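Local atomic coordinates of putative modulator of DNA gyrase (Bacteroides thetaiotaomicron, PDB entry 1VPB), a protein that is probably a metallopeptidase of the U62 (PmbA/TldD) family and a putative modulator of DNA gyrase. Residues R291-E297 against S349-E355; L259-M263 against L416-W420; K123-L128 against K302-Y308. All coordinates share one frame; numbering follows the deposited sequence. Where two conformers were deposited one is given.

Contact 1: residues R291-E297 against S349-E355; sequences RLTLTDE and SSILVME
Leu294, Thr295 and Asp296 pair with Met354, Val353 and Leu352 as two short antiparallel strands, their axes running at 155°, inside a five-stranded mixed sheet; strand 319-323 flanks 294-296 and strand 436-437 flanks 352-354. The backbone ladder is centred on the hydrogen-bonded pair Thr295-Val353, where Thr295 N gives to Val353 O at 2.9 Å and Val353 N returns a bond to Thr295 O at 2.8 Å. Glu355 N to Thr293 O and Glu297 N to Ile351 O extend it in both directions.

At the end of the strand a side chain joins the bonding. Asp296 CG lies anti to the backbone N (chi1 -172°), which carries OD1 to the backbone of Ser350 and Ile351, ahead of strand 352-354. There OD1 accepts two amides: Ser350 N at 2.8 Å, from the syn side, and Ile351 N at 3.1 Å, less straight (147° at the hydrogen). With the carboxylate gone, as in an alanine here, these amides would probably lose their shared acceptor and the 349-351 backbone would be less firmly fixed.

Apolar contacts gather on the Leu294-Met354 face, against Leu260 and Ile264 of helix 256-265; Leu294 CD1 lies 4.1 Å from Met354 CB. On the Thr295-Val353 face, Glu297 CG rests on Val353 CG2 at 3.5 Å while its carboxylate bridges to Arg318. One water donates to both Thr295 OG1 and Val353 O, the latter at 2.9 Å.

Contact 2: residues L259-M263 against L416-W420; sequences LLSPM and LITLW
Trp420 reaches from helix 416-421 to helix 256-265 and makes the dense end of this contact. Its NE1 gives a hydrogen bond to the backbone Leu259 O at 3.1 Å; the acceptor lies close to the indole plane, yet the N-H arrives well above the carbonyl plane, 61° out of it. Leu260 CD1 sits over one face of the ring, toward its rim and 4.0 Å from Trp420 CZ2. Obliquely to the ring comes Met263, whose CG is 3.6 Å from Trp420 CD1. Bends at chi2 and chi3 (-74° and -75°) fold the thioether back along the indole in an oblique Met-aromatic contact, Met263 SD 4.5 Å from the centroid of the Trp420 five-membered ring.

The two segment axes approach only to 10.7 Å, so this is helix packing carried by long side chains within the C-terminal domain, with Phe443 meeting Trp420 edge-to-face.

A second close-packed patch lies at the start of helix 416-421, where Leu416 CD1 touches Pro262 CB at 3.6 Å and Leu416 CB lies beside Met263 SD. The looser side begins at Leu419, its CD2 standing 4.2 Å from Leu259 CD2. Further round the helix, Thr418 is exposed and touches nothing of 259-263.

Contact 3: residues K123-L128 against K302-Y308; sequences KPDLKL and KASGARY. With EDO (1,2-ethanediol), chain B.
Lys123 lays its aliphatic chain over one face of the Tyr308 ring, opening a contact between two irregular loops, the second containing a type II beta turn from Ala303 to Ala306. Lys123 CB stands 3.7 Å from the centroid of the Tyr308 ring, a CH-pi contact, and CD follows along the CE1 side. At Pro124 the backbone O meets the ring at its edge: Tyr308 OH donates to it at 2.6 Å, in the carbonyl plane and on a lone pair, which helps to hold the hydroxyl in place. Asp125 OD1 then accepts from Lys127 N, forming an Asx turn that bends the loop.

Leu126 covers the opposite face of Tyr308, its CD1 3.8 Å from the ring centroid, and the tyrosine is thus clasped between the two side chains. The backbone of Leu126 also takes part, its O accepting Lys302 N at 2.8 Å. Beyond it, Lys127 CB packs on Lys302 CG; Lys302 has a cation-pi partner in Tyr216.

Leu128 puts its two methyls against the turn, CD2 lying 4.1 Å from Ala306 CB. An ethanediol, probably from the crystallisation liquor, bridges the last two residues of that turn: its O1 accepts Gly305 N, and its O2 donates to Ala306 O at 2.7 Å.

How the contacts relate
From the N terminus, residues 123-128 come first, and contact 3 closes a long loop by fastening them to the loop between strands 294-296 and 319-323. Residues 259-263 fall within it, but contact 2 closes its own loop beyond, at 416-420, so contacts 2 and 3 cross. Contact 1 closes the shorter loop from 291-297 to 349-355, nested inside contact 2 and crossing contact 3. Contacts 1 and 2 join the five-stranded sheet to helices 256-265 and 416-421, with Met354 CE 3.9 Å from Trp420 CZ3. Contact 1 meets contact 3 through a probable hydrogen bond between Arg307 NE and Ser350 OG. Contacts 2 and 3, about 13 Å apart at nearest atoms, do not touch.

Contact 1: residues R291-E297 against S349-E355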
loop_
_atom_site.group_PDB
_atom_site.type_symbol
_atom_site.label_atom_id
_atom_site.label_comp_id
_atom_site.label_asym_id
_atom_site.label_seq_id
_atom_site.Cartn_x
_atom_site.Cartn_y
_atom_site.Cartn_z
ATOM N N ARG A 291 -21.650 21.410 -20.363
ATOM C CA ARG A 291 -20.226 21.360 -20.759
ATOM C C ARG A 291 -19.560 20.053 -20.427
ATOM O O ARG A 291 -18.403 19.878 -20.797
ATOM C CB ARG A 291 -19.450 22.539 -20.128
ATOM C CG ARG A 291 -19.945 23.908 -20.484
ATOM C CD ARG A 291 -19.459 24.522 -21.769
ATOM N NE ARG A 291 -19.671 23.665 -22.926
ATOM C CZ ARG A 291 -20.822 23.454 -23.582
ATOM N NH1 ARG A 291 -21.959 24.018 -23.213
ATOM N NH2 ARG A 291 -20.808 22.637 -24.642
ATOM N N LEU A 292 -20.228 19.154 -19.704
ATOM C CA LEU A 292 -19.663 17.843 -19.365
ATOM C C LEU A 292 -20.120 16.782 -20.355
ATOM O O LEU A 292 -21.203 16.244 -20.264
ATOM C CB LEU A 292 -20.052 17.395 -17.959
ATOM C CG LEU A 292 -19.559 16.018 -17.463
ATOM C CD1 LEU A 292 -18.040 15.968 -17.590
ATOM C CD2 LEU A 292 -20.000 15.711 -16.037
ATOM N N THR A 293 -19.227 16.490 -21.275
ATOM C CA THR A 293 -19.337 15.363 -22.158
ATOM C C THR A 293 -18.101 14.502 -22.006
ATOM O O THR A 293 -16.953 14.966 -22.097
ATOM C CB THR A 293 -19.531 15.876 -23.616
ATOM O OG1 THR A 293 -20.783 16.540 -23.710
ATOM C CG2 THR A 293 -19.617 14.724 -24.588
ATOM N N LEU A 294 -18.359 13.226 -21.769
ATOM C CA LEU A 294 -17.356 12.281 -21.358
ATOM C C LEU A 294 -17.679 10.955 -22.005
ATOM O O LEU A 294 -18.790 10.464 -21.885
ATOM C CB LEU A 294 -17.372 12.117 -19.852
ATOM C CG LEU A 294 -16.211 11.306 -19.261
ATOM C CD1 LEU A 294 -14.841 11.974 -19.344
ATOM C CD2 LEU A 294 -16.535 10.966 -17.800
ATOM N N THR A 295 -16.703 10.384 -22.718
ATOM C CA THR A 295 -16.890 9.077 -23.338
ATOM C C THR A 295 -15.816 8.126 -22.843
ATOM O O THR A 295 -14.706 8.532 -22.451
ATOM C CB THR A 295 -16.854 9.138 -24.872
ATOM O OG1 THR A 295 -15.643 9.760 -25.258
ATOM C CG2 THR A 295 -17.927 10.037 -25.421
ATOM N N ASP A 296 -16.133 6.846 -22.948
ATOM C CA ASP A 296 -15.159 5.772 -22.750
ATOM C C ASP A 296 -14.741 5.303 -24.145
ATOM O O ASP A 296 -15.604 4.975 -24.957
ATOM C CB ASP A 296 -15.827 4.611 -21.972
ATOM C CG ASP A 296 -14.886 3.529 -21.538
ATOM O OD1 ASP A 296 -13.632 3.708 -21.501
ATOM O OD2 ASP A 296 -15.384 2.438 -21.218
ATOM N N GLU A 297 -13.449 5.389 -24.428
ATOM C CA GLU A 297 -12.880 5.157 -25.750
ATOM C C GLU A 297 -11.863 4.044 -25.686
ATOM O O GLU A 297 -10.669 4.319 -25.691
ATOM C CB GLU A 297 -12.148 6.420 -26.166
ATOM C CG GLU A 297 -13.106 7.584 -26.278
ATOM C CD GLU A 297 -13.884 7.565 -27.530
ATOM O OE1 GLU A 297 -13.632 6.638 -28.396
ATOM O OE2 GLU A 297 -14.703 8.530 -27.651
ATOM N N SER A 349 -14.369 1.440 -16.888
ATOM C CA SER A 349 -13.890 2.237 -18.029
ATOM C C SER A 349 -12.487 1.871 -18.437
ATOM O O SER A 349 -11.773 1.196 -17.696
ATOM C CB SER A 349 -13.942 3.730 -17.678
ATOM O OG SER A 349 -13.138 4.030 -16.557
ATOM N N SER A 350 -12.086 2.312 -19.648
ATOM C CA SER A 350 -10.796 1.971 -20.208
ATOM C C SER A 350 -9.985 3.236 -20.488
ATOM O O SER A 350 -8.893 3.396 -19.968
ATOM C CB SER A 350 -10.962 1.179 -21.468
ATOM O OG SER A 350 -11.606 -0.097 -21.238
ATOM N N ILE A 351 -10.576 4.160 -21.277
ATOM C CA ILE A 351 -9.966 5.468 -21.501
ATOM C C ILE A 351 -11.053 6.498 -21.436
ATOM O O ILE A 351 -11.974 6.451 -22.224
ATOM C CB ILE A 351 -9.247 5.582 -22.884
ATOM C CG1 ILE A 351 -8.164 4.537 -23.036
ATOM C CG2 ILE A 351 -8.631 6.990 -23.023
ATOM C CD1 ILE A 351 -7.493 4.505 -24.416
ATOM N N LEU A 352 -10.976 7.369 -20.428
ATOM C CA LEU A 352 -11.965 8.431 -20.295
ATOM C C LEU A 352 -11.527 9.656 -21.043
ATOM O O LEU A 352 -10.419 10.181 -20.837
ATOM C CB LEU A 352 -12.214 8.779 -18.859
ATOM C CG LEU A 352 -12.850 7.621 -18.062
ATOM C CD1 LEU A 352 -12.913 7.992 -16.620
ATOM C CD2 LEU A 352 -14.225 7.249 -18.515
ATOM N N VAL A 353 -12.409 10.120 -21.911
ATOM C CA VAL A 353 -12.098 11.281 -22.760
ATOM C C VAL A 353 -13.169 12.352 -22.557
ATOM O O VAL A 353 -14.355 12.155 -22.889
ATOM C CB VAL A 353 -12.048 10.895 -24.235
ATOM C CG1 VAL A 353 -11.746 12.138 -25.109
ATOM C CG2 VAL A 353 -11.007 9.744 -24.478
ATOM N N MET A 354 -12.741 13.483 -22.019
ATOM C CA MET A 354 -13.609 14.633 -21.843
ATOM C C MET A 354 -13.564 15.477 -23.115
ATOM O O MET A 354 -12.504 15.641 -23.718
ATOM C CB MET A 354 -13.126 15.458 -20.645
ATOM C CG MET A 354 -13.986 16.654 -20.286
ATOM S SD MET A 354 -15.445 16.314 -19.268
ATOM C CE MET A 354 -14.685 15.956 -17.696
ATOM N N GLU A 355 -14.721 15.979 -23.531
ATOM C CA GLU A 355 -14.792 16.904 -24.654
ATOM C C GLU A 355 -13.995 18.159 -24.325
ATOM O O GLU A 355 -14.084 18.700 -23.221
ATOM C CB GLU A 355 -16.245 17.191 -24.993
ATOM C CG GLU A 355 -16.443 18.356 -25.929
ATOM C CD GLU A 355 -17.918 18.616 -26.111
ATOM O OE1 GLU A 355 -18.497 17.800 -26.859
ATOM O OE2 GLU A 355 -18.459 19.571 -25.457
HETATM O O HOH W 1 -16.584 18.103 -21.705
HETATM O O HOH W 2 -17.792 20.958 -23.175
HETATM O O HOH W 3 -20.477 19.255 -23.665
HETATM O O HOH W 4 -21.104 17.473 -26.480
HETATM O O HOH W 5 -15.933 12.761 -25.194
HETATM O O HOH W 6 -14.286 0.088 -20.850
#

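Contact 2: residues L259-M263 against L416-W420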
loop_
_atom_site.group_PDB
_atom_site.type_symbol
_atom_site.label_atom_id
_atom_site.label_comp_id
_atom_site.label_asym_id
_atom_site.label_seq_id
_atom_site.Cartn_x
_atom_site.Cartn_y
_atom_site.Cartn_z
ATOM N N LEU A 259 -11.062 15.456 -9.341
ATOM C CA LEU A 259 -12.472 15.740 -9.066
ATOM C C LEU A 259 -13.460 14.827 -9.821
ATOM O O LEU A 259 -14.623 14.686 -9.395
ATOM C CB LEU A 259 -12.755 17.216 -9.382
ATOM C CG LEU A 259 -12.046 18.202 -8.470
ATOM C CD1 LEU A 259 -12.206 19.621 -9.033
ATOM C CD2 LEU A 259 -12.631 18.077 -7.052
ATOM N N LEU A 260 -13.022 14.229 -10.936
ATOM C CA LEU A 260 -13.840 13.355 -11.718
ATOM C C LEU A 260 -13.880 11.957 -11.142
ATOM O O LEU A 260 -14.892 11.245 -11.217
ATOM C CB LEU A 260 -13.313 13.252 -13.155
ATOM C CG LEU A 260 -14.177 12.470 -14.114
ATOM C CD1 LEU A 260 -15.565 13.047 -14.293
ATOM C CD2 LEU A 260 -13.483 12.427 -15.468
ATOM N N SER A 261 -12.765 11.583 -10.543
ATOM C CA SER A 261 -12.589 10.225 -10.007
ATOM C C SER A 261 -13.758 9.727 -9.126
ATOM O O SER A 261 -14.263 8.659 -9.377
ATOM C CB SER A 261 -11.271 10.146 -9.225
ATOM O OG SER A 261 -11.065 8.816 -8.853
ATOM N N PRO A 262 -14.217 10.485 -8.131
ATOM C CA PRO A 262 -15.337 10.012 -7.323
ATOM C C PRO A 262 -16.639 9.865 -8.060
ATOM O O PRO A 262 -17.487 9.063 -7.658
ATOM C CB PRO A 262 -15.433 11.029 -6.204
ATOM C CG PRO A 262 -14.667 12.179 -6.611
ATOM C CD PRO A 262 -13.664 11.752 -7.611
ATOM N N MET A 263 -16.808 10.598 -9.163
ATOM C CA MET A 263 -18.000 10.420 -9.983
ATOM C C MET A 263 -17.910 9.063 -10.658
ATOM O O MET A 263 -18.891 8.322 -10.752
ATOM C CB MET A 263 -18.072 11.508 -11.046
ATOM C CG MET A 263 -18.216 12.924 -10.496
ATOM S SD MET A 263 -19.842 13.346 -9.840
ATOM C CE MET A 263 -20.813 13.557 -11.267
ATOM N N LEU A 416 -20.569 16.957 -5.097
ATOM C CA LEU A 416 -19.960 16.655 -6.399
ATOM C C LEU A 416 -20.936 16.851 -7.561
ATOM O O LEU A 416 -20.540 17.259 -8.655
ATOM C CB LEU A 416 -19.384 15.253 -6.419
ATOM C CG LEU A 416 -18.097 15.103 -5.594
ATOM C CD1 LEU A 416 -17.797 13.609 -5.424
ATOM C CD2 LEU A 416 -16.891 15.802 -6.308
ATOM N N ILE A 417 -22.204 16.578 -7.338
ATOM C CA ILE A 417 -23.162 16.749 -8.419
ATOM C C ILE A 417 -23.321 18.200 -8.810
ATOM O O ILE A 417 -23.242 18.527 -9.985
ATOM C CB ILE A 417 -24.544 16.101 -8.047
ATOM C CG1 ILE A 417 -24.404 14.626 -7.844
ATOM C CG2 ILE A 417 -25.579 16.336 -9.130
ATOM C CD1 ILE A 417 -25.701 13.994 -7.392
ATOM N N THR A 418 -23.543 19.084 -7.834
ATOM C CA THR A 418 -23.663 20.524 -8.123
ATOM C C THR A 418 -22.337 21.105 -8.601
ATOM O O THR A 418 -22.296 22.034 -9.428
ATOM C CB THR A 418 -24.302 21.323 -6.957
ATOM O OG1 THR A 418 -23.800 20.869 -5.683
ATOM C CG2 THR A 418 -25.807 21.040 -6.919
ATOM N N LEU A 419 -21.230 20.586 -8.099
ATOM C CA LEU A 419 -19.939 20.982 -8.633
ATOM C C LEU A 419 -19.871 20.723 -10.144
ATOM O O LEU A 419 -19.591 21.643 -10.925
ATOM C CB LEU A 419 -18.815 20.221 -7.971
ATOM C CG LEU A 419 -17.429 20.590 -8.541
ATOM C CD1 LEU A 419 -16.973 22.013 -8.286
ATOM C CD2 LEU A 419 -16.415 19.615 -8.030
ATOM N N TRP A 420 -20.203 19.512 -10.534
ATOM C CA TRP A 420 -20.125 19.126 -11.938
ATOM C C TRP A 420 -21.275 19.798 -12.733
ATOM O O TRP A 420 -21.195 19.922 -13.955
ATOM C CB TRP A 420 -20.047 17.628 -12.092
ATOM C CG TRP A 420 -18.655 17.143 -11.830
ATOM C CD1 TRP A 420 -18.179 16.567 -10.688
ATOM C CD2 TRP A 420 -17.528 17.272 -12.706
ATOM N NE1 TRP A 420 -16.835 16.294 -10.809
ATOM C CE2 TRP A 420 -16.402 16.718 -12.036
ATOM C CE3 TRP A 420 -17.341 17.805 -13.986
ATOM C CZ2 TRP A 420 -15.146 16.680 -12.601
ATOM C CZ3 TRP A 420 -16.084 17.718 -14.570
ATOM C CH2 TRP A 420 -15.004 17.173 -13.870
#

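Contact 3: residues K123-L128 against K302-Y308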
loop_
_atom_site.group_PDB
_atom_site.type_symbol
_atom_site.label_atom_id
_atom_site.label_comp_id
_atom_site.label_asym_id
_atom_site.label_seq_id
_atom_site.Cartn_x
_atom_site.Cartn_y
_atom_site.Cartn_z
ATOM N N LYS A 123 -10.177 -7.261 -34.432
ATOM C CA LYS A 123 -10.098 -5.799 -34.482
ATOM C C LYS A 123 -8.623 -5.396 -34.652
ATOM O O LYS A 123 -7.693 -6.181 -34.357
ATOM C CB LYS A 123 -10.775 -5.148 -33.258
ATOM C CG LYS A 123 -12.320 -5.198 -33.282
ATOM C CD LYS A 123 -13.007 -4.427 -32.157
ATOM C CE LYS A 123 -14.408 -3.940 -32.527
ATOM N NZ LYS A 123 -15.438 -5.020 -32.536
ATOM N N PRO A 124 -8.376 -4.184 -35.155
ATOM C CA PRO A 124 -7.017 -3.769 -35.474
ATOM C C PRO A 124 -6.038 -3.804 -34.291
ATOM O O PRO A 124 -6.411 -3.547 -33.141
ATOM C CB PRO A 124 -7.215 -2.350 -35.995
ATOM C CG PRO A 124 -8.552 -2.249 -36.436
ATOM C CD PRO A 124 -9.359 -3.146 -35.496
ATOM N N ASP A 125 -4.782 -4.079 -34.575
ATOM C CA ASP A 125 -3.710 -4.027 -33.562
ATOM C C ASP A 125 -3.722 -2.707 -32.835
ATOM O O ASP A 125 -3.645 -1.630 -33.452
ATOM C CB ASP A 125 -2.369 -4.261 -34.283
ATOM C CG ASP A 125 -1.200 -4.441 -33.386
ATOM O OD1 ASP A 125 -1.323 -4.369 -32.144
ATOM O OD2 ASP A 125 -0.053 -4.606 -33.921
ATOM N N LEU A 126 -3.874 -2.755 -31.488
ATOM C CA LEU A 126 -3.874 -1.524 -30.704
ATOM C C LEU A 126 -2.439 -0.966 -30.521
ATOM O O LEU A 126 -2.292 0.162 -30.045
ATOM C CB LEU A 126 -4.500 -1.713 -29.307
ATOM C CG LEU A 126 -5.998 -1.999 -29.341
ATOM C CD1 LEU A 126 -6.560 -2.512 -28.052
ATOM C CD2 LEU A 126 -6.841 -0.812 -29.789
ATOM N N LYS A 127 -1.425 -1.769 -30.842
ATOM C CA LYS A 127 -0.025 -1.320 -30.896
ATOM C C LYS A 127 0.439 -0.780 -29.546
ATOM O O LYS A 127 0.985 0.324 -29.449
ATOM C CB LYS A 127 0.146 -0.232 -31.977
ATOM C CG LYS A 127 -0.098 -0.824 -33.360
ATOM C CD LYS A 127 0.193 0.148 -34.467
ATOM C CE LYS A 127 -0.086 -0.510 -35.800
ATOM N NZ LYS A 127 0.120 0.485 -36.941
ATOM N N LEU A 128 0.156 -1.539 -28.486
ATOM C CA LEU A 128 0.446 -1.033 -27.150
ATOM C C LEU A 128 1.787 -1.529 -26.623
ATOM O O LEU A 128 2.178 -1.197 -25.479
ATOM C CB LEU A 128 -0.657 -1.467 -26.184
ATOM C CG LEU A 128 -2.083 -1.094 -26.625
ATOM C CD1 LEU A 128 -3.091 -1.783 -25.719
ATOM C CD2 LEU A 128 -2.274 0.333 -26.612
ATOM N N LYS A 302 -2.399 2.913 -29.782
ATOM C CA LYS A 302 -1.230 3.344 -29.084
ATOM C C LYS A 302 -1.601 4.230 -27.883
ATOM O O LYS A 302 -0.880 5.166 -27.575
ATOM C CB LYS A 302 -0.265 4.198 -29.984
ATOM C CG LYS A 302 0.356 3.502 -31.157
ATOM C CD LYS A 302 1.539 4.292 -31.704
ATOM C CE LYS A 302 2.296 3.468 -32.764
ATOM N NZ LYS A 302 3.384 4.258 -33.503
ATOM N N ALA A 303 -2.677 3.913 -27.191
ATOM C CA ALA A 303 -3.191 4.767 -26.107
ATOM C C ALA A 303 -3.163 3.983 -24.802
ATOM O O ALA A 303 -3.696 2.864 -24.762
ATOM C CB ALA A 303 -4.556 5.180 -26.403
ATOM N N SER A 304 -2.617 4.572 -23.750
ATOM C CA SER A 304 -2.619 3.950 -22.414
ATOM C C SER A 304 -4.068 3.732 -21.986
ATOM O O SER A 304 -4.884 4.625 -22.079
ATOM C CB SER A 304 -1.942 4.859 -21.411
ATOM O OG SER A 304 -1.895 4.214 -20.127
ATOM N N GLY A 305 -4.394 2.508 -21.572
ATOM C CA GLY A 305 -5.758 2.163 -21.194
ATOM C C GLY A 305 -6.534 1.349 -22.200
ATOM O O GLY A 305 -7.577 0.743 -21.906
ATOM N N ALA A 306 -6.075 1.352 -23.454
ATOM C CA ALA A 306 -6.850 0.715 -24.503
ATOM C C ALA A 306 -6.903 -0.810 -24.323
ATOM O O ALA A 306 -5.928 -1.432 -23.890
ATOM C CB ALA A 306 -6.267 1.064 -25.864
ATOM N N ARG A 307 -8.038 -1.379 -24.644
ATOM C CA ARG A 307 -8.246 -2.833 -24.543
ATOM C C ARG A 307 -9.516 -3.276 -25.233
ATOM O O ARG A 307 -10.492 -2.526 -25.306
ATOM C CB ARG A 307 -8.269 -3.261 -23.062
ATOM C CG ARG A 307 -9.345 -2.632 -22.272
ATOM C CD ARG A 307 -9.392 -3.117 -20.822
ATOM N NE ARG A 307 -10.454 -2.411 -20.089
ATOM C CZ ARG A 307 -10.910 -2.774 -18.896
ATOM N NH1 ARG A 307 -10.410 -3.826 -18.243
ATOM N NH2 ARG A 307 -11.834 -2.048 -18.333
ATOM N N TYR A 308 -9.466 -4.490 -25.803
ATOM C CA TYR A 308 -10.649 -5.037 -26.457
ATOM C C TYR A 308 -11.585 -5.870 -25.561
ATOM O O TYR A 308 -12.672 -6.185 -25.961
ATOM C CB TYR A 308 -10.227 -5.884 -27.652
ATOM C CG TYR A 308 -9.770 -5.035 -28.847
ATOM C CD1 TYR A 308 -10.530 -3.960 -29.252
ATOM C CD2 TYR A 308 -8.564 -5.300 -29.504
ATOM C CE1 TYR A 308 -10.120 -3.179 -30.332
ATOM C CE2 TYR A 308 -8.140 -4.511 -30.606
ATOM C CZ TYR A 308 -8.959 -3.451 -31.006
ATOM O OH TYR A 308 -8.565 -2.645 -32.090
HETATM C C1 EDO B . -2.049 -0.201 -22.379
HETATM O O1 EDO B . -1.915 0.719 -21.315
HETATM C C2 EDO B . -2.945 -1.336 -21.959
HETATM O O2 EDO B . -4.297 -0.920 -21.760
#